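Local atomic coordinates of pectate lyase 47 (Bacillus sp. TS-47, PDB entry 1VBL), a protein that cleaves pectate, the polygalacturonate of plant cell walls, by an eliminative reaction, as a thermostable, calcium-binding lyase of polysaccharide lyase family 1. Residues 67-72 against 143-148; 166-171 against 189-194; 229-234 against 246-251. All coordinates share one frame; numbering follows the deposited sequence.

Three contacts, following one another along the chain, trace how a right-handed parallel beta-helix, the fold of polysaccharide lyase family 1, is built up to a metal site. Contact 1 pairs strands 66-68 and 144-146. Contact 2, its centre about 11 Å away, begins where the next strand, 164-166, ends: the backbone of Glu166 meets that of Ile145. Contact 3 has its centre about 9 Å from that of contact 2, and its strand 232-235 neighbours strand 192-195 in a four-stranded parallel sheet. Contacts 2 and 3 together bring Asp190, Asp229 and Asp233 to one calcium ion, consistent with a calcium-binding lyase, whereas contacts 1 and 3, centres about 16 Å apart, do not touch.

Contact 1: 67-72 against 143-148; sequences IDLNVD and AKIKGG
A parallel pairing of strands 66-68 and 144-146 in the beta-helix brings Ile67 beside Ile145 and Asp68 beside Lys146. Three backbone hydrogen bonds hold it. Ile67 N gives to Lys144 O at 2.8 Å, Ile67 O takes the N-H of Lys146, and Leu69 N meets Lys146 O at 2.8 Å in an almost straight bond (177° at the hydrogen). Ile67 is thus gripped through both its N and its O by residues on either side of Ile145, the alternation expected of parallel strands. Strand 164-166 takes up the other edge of 144-146, so that 144-146 is flanked by parallel strands, as in the beta-helix of pectate lyases. On the face of the two isoleucines the side chains run alongside and point the same way, CD1 of Ile145 lying 3.8 Å from CB of Ile67. Leu69 continues this apolar row: its CD1 reaches CG2 of Ile145 and sits 3.5 Å from CA of Gly148, where a beta carbon would collide with it. On the Asp68 face the chain of Lys146, bent at its last two torsions, brings NZ to 4.2 Å from Asp68 OD2, beyond a salt bridge, though the opposite charges probably still attract. Asp68, its CG anti to the backbone N (chi1 -174°), accepts the N-H of Asn70 at OD1, 2.9 Å away and from above the carboxylate plane, an Asx turn that bends the chain as the strand ends. Gly147, close to this turn, has positive phi, which favours glycine, and a beta carbon there would clash with Asp68 OD1 and Asn70 CB.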
loop_
_atom_site.group_PDB
_atom_site.type_symbol
_atom_site.label_atom_id
_atom_site.label_comp_id
_atom_site.label_asym_id
_atom_site.label_seq_id
_atom_site.Cartn_x
_atom_site.Cartn_y
_atom_site.Cartn_z
ATOM N N ILE A 67 4.803 -17.569 -5.140
ATOM C CA ILE A 67 4.330 -18.122 -3.883
ATOM C C ILE A 67 2.894 -17.678 -3.670
ATOM O O ILE A 67 2.619 -16.496 -3.449
ATOM C CB ILE A 67 5.183 -17.664 -2.673
ATOM C CG1 ILE A 67 6.565 -18.321 -2.727
ATOM C CG2 ILE A 67 4.483 -18.045 -1.371
ATOM C CD1 ILE A 67 7.445 -18.010 -1.526
ATOM N N ASP A 68 1.981 -18.640 -3.762
ATOM C CA ASP A 68 0.559 -18.399 -3.564
ATOM C C ASP A 68 0.297 -18.661 -2.083
ATOM O O ASP A 68 0.546 -19.761 -1.591
ATOM C CB ASP A 68 -0.251 -19.373 -4.425
ATOM C CG ASP A 68 -1.746 -19.104 -4.387
ATOM O OD1 ASP A 68 -2.201 -18.259 -3.584
ATOM O OD2 ASP A 68 -2.472 -19.754 -5.172
ATOM N N LEU A 69 -0.196 -17.649 -1.375
ATOM C CA LEU A 69 -0.472 -17.772 0.051
ATOM C C LEU A 69 -1.856 -18.334 0.334
ATOM O O LEU A 69 -2.178 -18.673 1.471
ATOM C CB LEU A 69 -0.317 -16.407 0.727
ATOM C CG LEU A 69 1.101 -15.843 0.637
ATOM C CD1 LEU A 69 1.153 -14.432 1.216
ATOM C CD2 LEU A 69 2.050 -16.774 1.381
ATOM N N ASN A 70 -2.672 -18.428 -0.710
ATOM C CA ASN A 70 -4.030 -18.946 -0.592
ATOM C C ASN A 70 -4.002 -20.462 -0.827
ATOM O O ASN A 70 -4.652 -20.970 -1.741
ATOM C CB ASN A 70 -4.914 -18.271 -1.644
ATOM C CG ASN A 70 -6.381 -18.280 -1.278
ATOM O OD1 ASN A 70 -7.244 -18.339 -2.156
ATOM N ND2 ASN A 70 -6.676 -18.200 0.015
ATOM N N VAL A 71 -3.238 -21.177 -0.002
ATOM C CA VAL A 71 -3.107 -22.627 -0.131
ATOM C C VAL A 71 -3.174 -23.314 1.229
ATOM O O VAL A 71 -2.925 -22.683 2.262
ATOM C CB VAL A 71 -1.759 -23.009 -0.793
ATOM C CG1 VAL A 71 -1.654 -22.377 -2.176
ATOM C CG2 VAL A 71 -0.599 -22.549 0.082
ATOM N N ASP A 72 -3.504 -24.605 1.237
ATOM C CA ASP A 72 -3.574 -25.330 2.497
ATOM C C ASP A 72 -2.178 -25.696 2.980
ATOM O O ASP A 72 -1.179 -25.301 2.378
ATOM C CB ASP A 72 -4.449 -26.589 2.375
ATOM C CG ASP A 72 -3.991 -27.530 1.274
ATOM O OD1 ASP A 72 -2.770 -27.719 1.108
ATOM O OD2 ASP A 72 -4.865 -28.099 0.585
ATOM N N ALA A 143 10.041 -13.219 -9.087
ATOM C CA ALA A 143 9.644 -13.512 -7.715
ATOM C C ALA A 143 8.247 -12.916 -7.570
ATOM O O ALA A 143 8.034 -11.744 -7.889
ATOM C CB ALA A 143 10.604 -12.855 -6.731
ATOM N N LYS A 144 7.299 -13.717 -7.096
ATOM C CA LYS A 144 5.928 -13.243 -6.950
ATOM C C LYS A 144 5.232 -13.751 -5.696
ATOM O O LYS A 144 5.474 -14.870 -5.238
ATOM C CB LYS A 144 5.090 -13.662 -8.164
ATOM C CG LYS A 144 5.621 -13.201 -9.509
ATOM C CD LYS A 144 4.720 -13.682 -10.642
ATOM C CE LYS A 144 5.251 -13.246 -11.999
ATOM N NZ LYS A 144 4.389 -13.746 -13.108
ATOM N N ILE A 145 4.364 -12.909 -5.149
ATOM C CA ILE A 145 3.569 -13.241 -3.974
ATOM C C ILE A 145 2.125 -12.970 -4.393
ATOM O O ILE A 145 1.820 -11.897 -4.913
ATOM C CB ILE A 145 3.914 -12.338 -2.762
ATOM C CG1 ILE A 145 5.245 -12.771 -2.137
ATOM C CG2 ILE A 145 2.794 -12.403 -1.723
ATOM C CD1 ILE A 145 5.189 -14.093 -1.404
ATOM N N LYS A 146 1.245 -13.944 -4.197
ATOM C CA LYS A 146 -0.157 -13.764 -4.565
ATOM C C LYS A 146 -1.079 -14.367 -3.513
ATOM O O LYS A 146 -0.653 -15.193 -2.709
ATOM C CB LYS A 146 -0.453 -14.431 -5.913
ATOM C CG LYS A 146 0.489 -14.040 -7.042
ATOM C CD LYS A 146 0.040 -14.605 -8.391
ATOM C CE LYS A 146 -0.084 -16.122 -8.382
ATOM N NZ LYS A 146 -1.260 -16.613 -7.610
ATOM N N GLY A 147 -2.338 -13.943 -3.529
ATOM C CA GLY A 147 -3.323 -14.475 -2.602
ATOM C C GLY A 147 -3.181 -14.117 -1.138
ATOM O O GLY A 147 -3.985 -14.553 -0.315
ATOM N N GLY A 148 -2.166 -13.328 -0.805
ATOM C CA GLY A 148 -1.962 -12.937 0.576
ATOM C C GLY A 148 -1.095 -11.699 0.661
ATOM O O GLY A 148 -0.851 -11.041 -0.347
#

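Contact 2: 166-171 against 189-194. With CA (calcium ion), chain B.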
loop_
_atom_site.group_PDB
_atom_site.type_symbol
_atom_site.label_atom_id
_atom_site.label_comp_id
_atom_site.label_asym_id
_atom_site.label_seq_id
_atom_site.Cartn_x
_atom_site.Cartn_y
_atom_site.Cartn_z
ATOM N N GLU A 166 0.687 -9.576 -6.158
ATOM C CA GLU A 166 -0.633 -9.515 -6.772
ATOM C C GLU A 166 -1.534 -9.299 -5.558
ATOM O O GLU A 166 -1.583 -10.145 -4.661
ATOM C CB GLU A 166 -1.009 -10.826 -7.459
ATOM C CG GLU A 166 -2.352 -10.738 -8.176
ATOM C CD GLU A 166 -2.817 -12.072 -8.729
ATOM O OE1 GLU A 166 -3.134 -12.972 -7.924
ATOM O OE2 GLU A 166 -2.864 -12.214 -9.968
ATOM N N ALA A 167 -2.224 -8.166 -5.518
ATOM C CA ALA A 167 -3.087 -7.838 -4.389
ATOM C C ALA A 167 -3.964 -9.005 -3.953
ATOM O O ALA A 167 -4.585 -9.677 -4.779
ATOM C CB ALA A 167 -3.957 -6.634 -4.727
ATOM N N PRO A 168 -4.024 -9.259 -2.638
ATOM C CA PRO A 168 -4.834 -10.350 -2.099
ATOM C C PRO A 168 -6.326 -10.072 -2.239
ATOM O O PRO A 168 -6.767 -8.926 -2.175
ATOM C CB PRO A 168 -4.390 -10.416 -0.640
ATOM C CG PRO A 168 -4.076 -8.988 -0.331
ATOM C CD PRO A 168 -3.308 -8.554 -1.559
ATOM N N LEU A 169 -7.092 -11.135 -2.438
ATOM C CA LEU A 169 -8.535 -11.033 -2.580
ATOM C C LEU A 169 -9.185 -11.454 -1.266
ATOM O O LEU A 169 -8.865 -12.512 -0.721
ATOM C CB LEU A 169 -9.006 -11.958 -3.703
ATOM C CG LEU A 169 -9.818 -11.408 -4.879
ATOM C CD1 LEU A 169 -9.159 -10.176 -5.461
ATOM C CD2 LEU A 169 -9.942 -12.495 -5.933
ATOM N N ASP A 170 -10.081 -10.616 -0.754
ATOM C CA ASP A 170 -10.805 -10.906 0.480
ATOM C C ASP A 170 -12.083 -11.620 0.028
ATOM O O ASP A 170 -12.948 -11.002 -0.593
ATOM C CB ASP A 170 -11.170 -9.601 1.197
ATOM C CG ASP A 170 -11.759 -9.833 2.581
ATOM O OD1 ASP A 170 -12.427 -10.871 2.786
ATOM O OD2 ASP A 170 -11.564 -8.967 3.461
ATOM N N TYR A 171 -12.199 -12.909 0.333
ATOM C CA TYR A 171 -13.372 -13.686 -0.078
ATOM C C TYR A 171 -14.646 -13.350 0.686
ATOM O O TYR A 171 -15.748 -13.736 0.275
ATOM C CB TYR A 171 -13.112 -15.187 0.080
ATOM C CG TYR A 171 -12.044 -15.764 -0.822
ATOM C CD1 TYR A 171 -11.839 -15.265 -2.109
ATOM C CD2 TYR A 171 -11.285 -16.856 -0.414
ATOM C CE1 TYR A 171 -10.904 -15.847 -2.966
ATOM C CE2 TYR A 171 -10.352 -17.446 -1.263
ATOM C CZ TYR A 171 -10.168 -16.939 -2.535
ATOM O OH TYR A 171 -9.259 -17.531 -3.378
ATOM N N TYR A 189 -7.493 -7.198 3.451
ATOM C CA TYR A 189 -6.124 -7.521 3.072
ATOM C C TYR A 189 -5.352 -6.604 2.135
ATOM O O TYR A 189 -5.849 -6.194 1.085
ATOM C CB TYR A 189 -6.100 -8.954 2.523
ATOM C CG TYR A 189 -6.955 -9.901 3.345
ATOM C CD1 TYR A 189 -6.759 -10.026 4.724
ATOM C CD2 TYR A 189 -8.002 -10.619 2.762
ATOM C CE1 TYR A 189 -7.589 -10.834 5.504
ATOM C CE2 TYR A 189 -8.842 -11.432 3.537
ATOM C CZ TYR A 189 -8.629 -11.530 4.906
ATOM O OH TYR A 189 -9.465 -12.303 5.686
ATOM N N ASP A 190 -4.118 -6.303 2.540
ATOM C CA ASP A 190 -3.196 -5.476 1.760
ATOM C C ASP A 190 -2.014 -6.364 1.395
ATOM O O ASP A 190 -1.749 -7.352 2.079
ATOM C CB ASP A 190 -2.643 -4.321 2.592
ATOM C CG ASP A 190 -3.694 -3.643 3.415
ATOM O OD1 ASP A 190 -4.758 -3.306 2.856
ATOM O OD2 ASP A 190 -3.450 -3.439 4.623
ATOM N N SER A 191 -1.283 -6.010 0.340
ATOM C CA SER A 191 -0.114 -6.800 -0.033
ATOM C C SER A 191 0.929 -6.626 1.070
ATOM O O SER A 191 1.638 -7.565 1.429
ATOM C CB SER A 191 0.442 -6.334 -1.381
ATOM O OG SER A 191 -0.414 -6.749 -2.435
ATOM N N ILE A 192 1.012 -5.411 1.601
ATOM C CA ILE A 192 1.928 -5.100 2.691
ATOM C C ILE A 192 1.224 -4.148 3.642
ATOM O O ILE A 192 0.773 -3.073 3.244
ATOM C CB ILE A 192 3.237 -4.431 2.198
ATOM C CG1 ILE A 192 4.049 -5.424 1.364
ATOM C CG2 ILE A 192 4.062 -3.957 3.397
ATOM C CD1 ILE A 192 5.391 -4.885 0.888
ATOM N N SER A 193 1.122 -4.560 4.899
ATOM C CA SER A 193 0.475 -3.758 5.921
ATOM C C SER A 193 1.482 -3.489 7.034
ATOM O O SER A 193 1.967 -4.413 7.683
ATOM C CB SER A 193 -0.740 -4.500 6.481
ATOM O OG SER A 193 -1.323 -3.770 7.546
ATOM N N ILE A 194 1.799 -2.216 7.231
ATOM C CA ILE A 194 2.753 -1.799 8.248
ATOM C C ILE A 194 1.980 -1.178 9.409
ATOM O O ILE A 194 1.359 -0.121 9.259
ATOM C CB ILE A 194 3.744 -0.779 7.651
ATOM C CG1 ILE A 194 4.461 -1.413 6.455
ATOM C CG2 ILE A 194 4.734 -0.322 8.708
ATOM C CD1 ILE A 194 5.369 -0.454 5.680
HETATM CA CA CA B . -5.468 -1.746 4.867
HETATM O O HOH W 1 0.087 -9.440 -2.361
HETATM O O HOH W 2 -5.885 -6.214 -1.657
HETATM O O HOH W 3 -11.528 -13.021 4.302
HETATM O O HOH W 4 -6.633 -3.697 5.615
HETATM O O HOH W 5 -4.193 -1.019 7.035
HETATM O O HOH W 6 -7.319 -0.232 5.642
#
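No direct hydrogen bond joins Pro168 and Asp170 to Tyr189, or Glu166 to Ser191; water makes the polar links, three ordered molecules each bridging the two segments. One donates to Glu166 O and accepts from Ser191 OG, at 2.7 Å from that oxygen. A second donates to two carbonyls, Pro168 O and Tyr189 O, tying one backbone to the other. The third lies in the plane of the Tyr189 ring at its edge, accepts from Tyr189 OH at 2.6 Å and donates to Asp170 OD1. Between these bridges the packing is direct. The proline ring crosses the start of the tyrosine side chain, Pro168 CG lying 3.5 Å from Tyr189 CB, while Pro168 CD rests 3.5 Å from Ser191 OG. The side chains of Asp170 and Tyr189 cross at about a right angle, Asp170 CG 3.5 Å from Tyr189 CE2 and the carboxylate plane 33° from that of the ring. Asp170 OD1 also accepts from Phe172 N and OD2 from Glu188 N, which probably hold the rotation of the group. Between Tyr189 and Ser191, Asp190, whose CB points away from 166-171, binds the calcium ion through both oxygens, OD1 and OD2, each at 2.6 Å. OD1 also accepts the N-H of Gly230, so this oxygen has both the metal and an N-H as partners. The contact lies in the loop after strand 164-166, beside the metal site, with helix 110-126 against Tyr189 and strand 200-208 against Ser191 as the chain enters strand 192-195.

Contact 3: 229-234 against 246-251; sequences DGALDI and NVFTNH. With CA (calcium ion), chain B.
The polar part of this contact is a single, weak hydrogen bond: His251 NE2 approaches Asp229 O to 2.6 Å, but the N-H is bent well off line (119° at the hydrogen). The oxygen lies at the edge of the imidazole, near its plane. CG of His251 stands anti to the backbone N (chi1 -175°), which carries the ring over to the 229-234 segment, and the firmer polar partner is Asp209 OD1, at ND1.

The apolar part fills the interior of the parallel beta-helix, between strand 232-235 and strand 239-251, which turns a corner at Asn250. Ala231 CB sits over one face of the His251 ring, toward its rim, and also meets Phe248 CD2 at 4.1 Å. An alanine in place of His251 would probably leave Asp229 O without this weak donor and Asp209 without its imidazole mate, and open a gap beside Ala231. Leu232 CD1 comes to Phe248 CZ at 4.1 Å, both methyl groups meeting the phenyl ring at its edge. The ring of Phe207 meets that of Phe248, their planes nearly parallel.

The metal bonds leave from the same short segment. Asp229 OD2 binds the calcium ion at 2.6 Å and Asp233 OD2 at 2.5 Å, with Asp190 and three waters completing the ligands. Between the two aspartates, Gly230 has no side chain, and a beta carbon there would collide with Asp233 OD2.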
loop_
_atom_site.group_PDB
_atom_site.type_symbol
_atom_site.label_atom_id
_atom_site.label_comp_id
_atom_site.label_asym_id
_atom_site.label_seq_id
_atom_site.Cartn_x
_atom_site.Cartn_y
_atom_site.Cartn_z
ATOM N N ASP A 229 -7.978 -4.276 -0.895
ATOM C CA ASP A 229 -7.891 -3.157 0.016
ATOM C C ASP A 229 -6.636 -2.394 -0.384
ATOM O O ASP A 229 -6.495 -2.023 -1.547
ATOM C CB ASP A 229 -7.843 -3.592 1.477
ATOM C CG ASP A 229 -8.197 -2.449 2.419
ATOM O OD1 ASP A 229 -9.117 -1.667 2.096
ATOM O OD2 ASP A 229 -7.572 -2.327 3.482
ATOM N N GLY A 230 -5.713 -2.176 0.543
ATOM C CA GLY A 230 -4.522 -1.424 0.184
ATOM C C GLY A 230 -3.400 -2.216 -0.465
ATOM O O GLY A 230 -3.322 -3.440 -0.347
ATOM N N ALA A 231 -2.530 -1.512 -1.181
ATOM C CA ALA A 231 -1.381 -2.157 -1.797
ATOM C C ALA A 231 -0.319 -2.136 -0.706
ATOM O O ALA A 231 0.289 -3.153 -0.375
ATOM C CB ALA A 231 -0.904 -1.358 -3.012
ATOM N N LEU A 232 -0.133 -0.954 -0.129
ATOM C CA LEU A 232 0.854 -0.747 0.920
ATOM C C LEU A 232 0.304 0.286 1.896
ATOM O O LEU A 232 0.356 1.485 1.630
ATOM C CB LEU A 232 2.154 -0.235 0.294
ATOM C CG LEU A 232 3.464 -0.289 1.081
ATOM C CD1 LEU A 232 4.564 0.335 0.229
ATOM C CD2 LEU A 232 3.330 0.446 2.400
ATOM N N ASP A 233 -0.229 -0.177 3.023
ATOM C CA ASP A 233 -0.786 0.734 4.011
ATOM C C ASP A 233 0.104 0.865 5.233
ATOM O O ASP A 233 0.778 -0.084 5.631
ATOM C CB ASP A 233 -2.193 0.297 4.417
ATOM C CG ASP A 233 -3.209 0.526 3.310
ATOM O OD1 ASP A 233 -2.970 1.389 2.440
ATOM O OD2 ASP A 233 -4.258 -0.140 3.308
ATOM N N ILE A 234 0.093 2.060 5.813
ATOM C CA ILE A 234 0.913 2.387 6.970
ATOM C C ILE A 234 0.032 3.029 8.030
ATOM O O ILE A 234 -0.610 4.049 7.773
ATOM C CB ILE A 234 2.026 3.372 6.547
ATOM C CG1 ILE A 234 2.867 2.730 5.436
ATOM C CG2 ILE A 234 2.885 3.758 7.744
ATOM C CD1 ILE A 234 3.855 3.671 4.780
ATOM N N ASN A 246 9.186 1.589 -6.509
ATOM C CA ASN A 246 8.161 0.554 -6.612
ATOM C C ASN A 246 7.195 0.926 -7.722
ATOM O O ASN A 246 7.087 2.091 -8.108
ATOM C CB ASN A 246 7.353 0.446 -5.314
ATOM C CG ASN A 246 8.196 0.039 -4.134
ATOM O OD1 ASN A 246 8.621 -1.116 -4.025
ATOM N ND2 ASN A 246 8.451 0.986 -3.237
ATOM N N VAL A 247 6.498 -0.073 -8.242
ATOM C CA VAL A 247 5.491 0.166 -9.257
ATOM C C VAL A 247 4.159 -0.150 -8.585
ATOM O O VAL A 247 4.026 -1.180 -7.928
ATOM C CB VAL A 247 5.650 -0.771 -10.480
ATOM C CG1 VAL A 247 4.410 -0.670 -11.368
ATOM C CG2 VAL A 247 6.887 -0.389 -11.286
ATOM N N PHE A 248 3.199 0.759 -8.716
ATOM C CA PHE A 248 1.860 0.565 -8.173
ATOM C C PHE A 248 0.955 0.744 -9.381
ATOM O O PHE A 248 0.853 1.838 -9.932
ATOM C CB PHE A 248 1.522 1.621 -7.117
ATOM C CG PHE A 248 2.424 1.595 -5.922
ATOM C CD1 PHE A 248 3.561 2.396 -5.874
ATOM C CD2 PHE A 248 2.144 0.759 -4.845
ATOM C CE1 PHE A 248 4.411 2.365 -4.765
ATOM C CE2 PHE A 248 2.986 0.720 -3.733
ATOM C CZ PHE A 248 4.122 1.523 -3.694
ATOM N N THR A 249 0.301 -0.331 -9.805
ATOM C CA THR A 249 -0.549 -0.245 -10.975
ATOM C C THR A 249 -1.795 -1.111 -10.845
ATOM O O THR A 249 -1.839 -2.039 -10.027
ATOM C CB THR A 249 0.252 -0.668 -12.240
ATOM O OG1 THR A 249 -0.503 -0.375 -13.421
ATOM C CG2 THR A 249 0.558 -2.160 -12.198
ATOM N N ASN A 250 -2.803 -0.785 -11.649
ATOM C CA ASN A 250 -4.068 -1.520 -11.683
ATOM C C ASN A 250 -4.564 -1.871 -10.288
ATOM O O ASN A 250 -4.648 -3.044 -9.912
ATOM C CB ASN A 250 -3.908 -2.795 -12.515
ATOM C CG ASN A 250 -3.445 -2.508 -13.934
ATOM O OD1 ASN A 250 -3.785 -1.477 -14.511
ATOM N ND2 ASN A 250 -2.680 -3.429 -14.506
ATOM N N HIS A 251 -4.907 -0.836 -9.532
ATOM C CA HIS A 251 -5.378 -1.000 -8.167
ATOM C C HIS A 251 -6.139 0.256 -7.775
ATOM O O HIS A 251 -5.862 1.342 -8.278
ATOM C CB HIS A 251 -4.182 -1.195 -7.232
ATOM C CG HIS A 251 -4.559 -1.492 -5.813
ATOM N ND1 HIS A 251 -4.970 -2.740 -5.396
ATOM C CD2 HIS A 251 -4.577 -0.702 -4.712
ATOM C CE1 HIS A 251 -5.223 -2.708 -4.098
ATOM N NE2 HIS A 251 -4.993 -1.484 -3.659
HETATM CA CA CA B . -5.468 -1.746 4.867
HETATM O O HOH W 4 -6.633 -3.697 5.615
HETATM O O HOH W 5 -4.193 -1.019 7.035
HETATM O O HOH W 6 -7.319 -0.232 5.642
#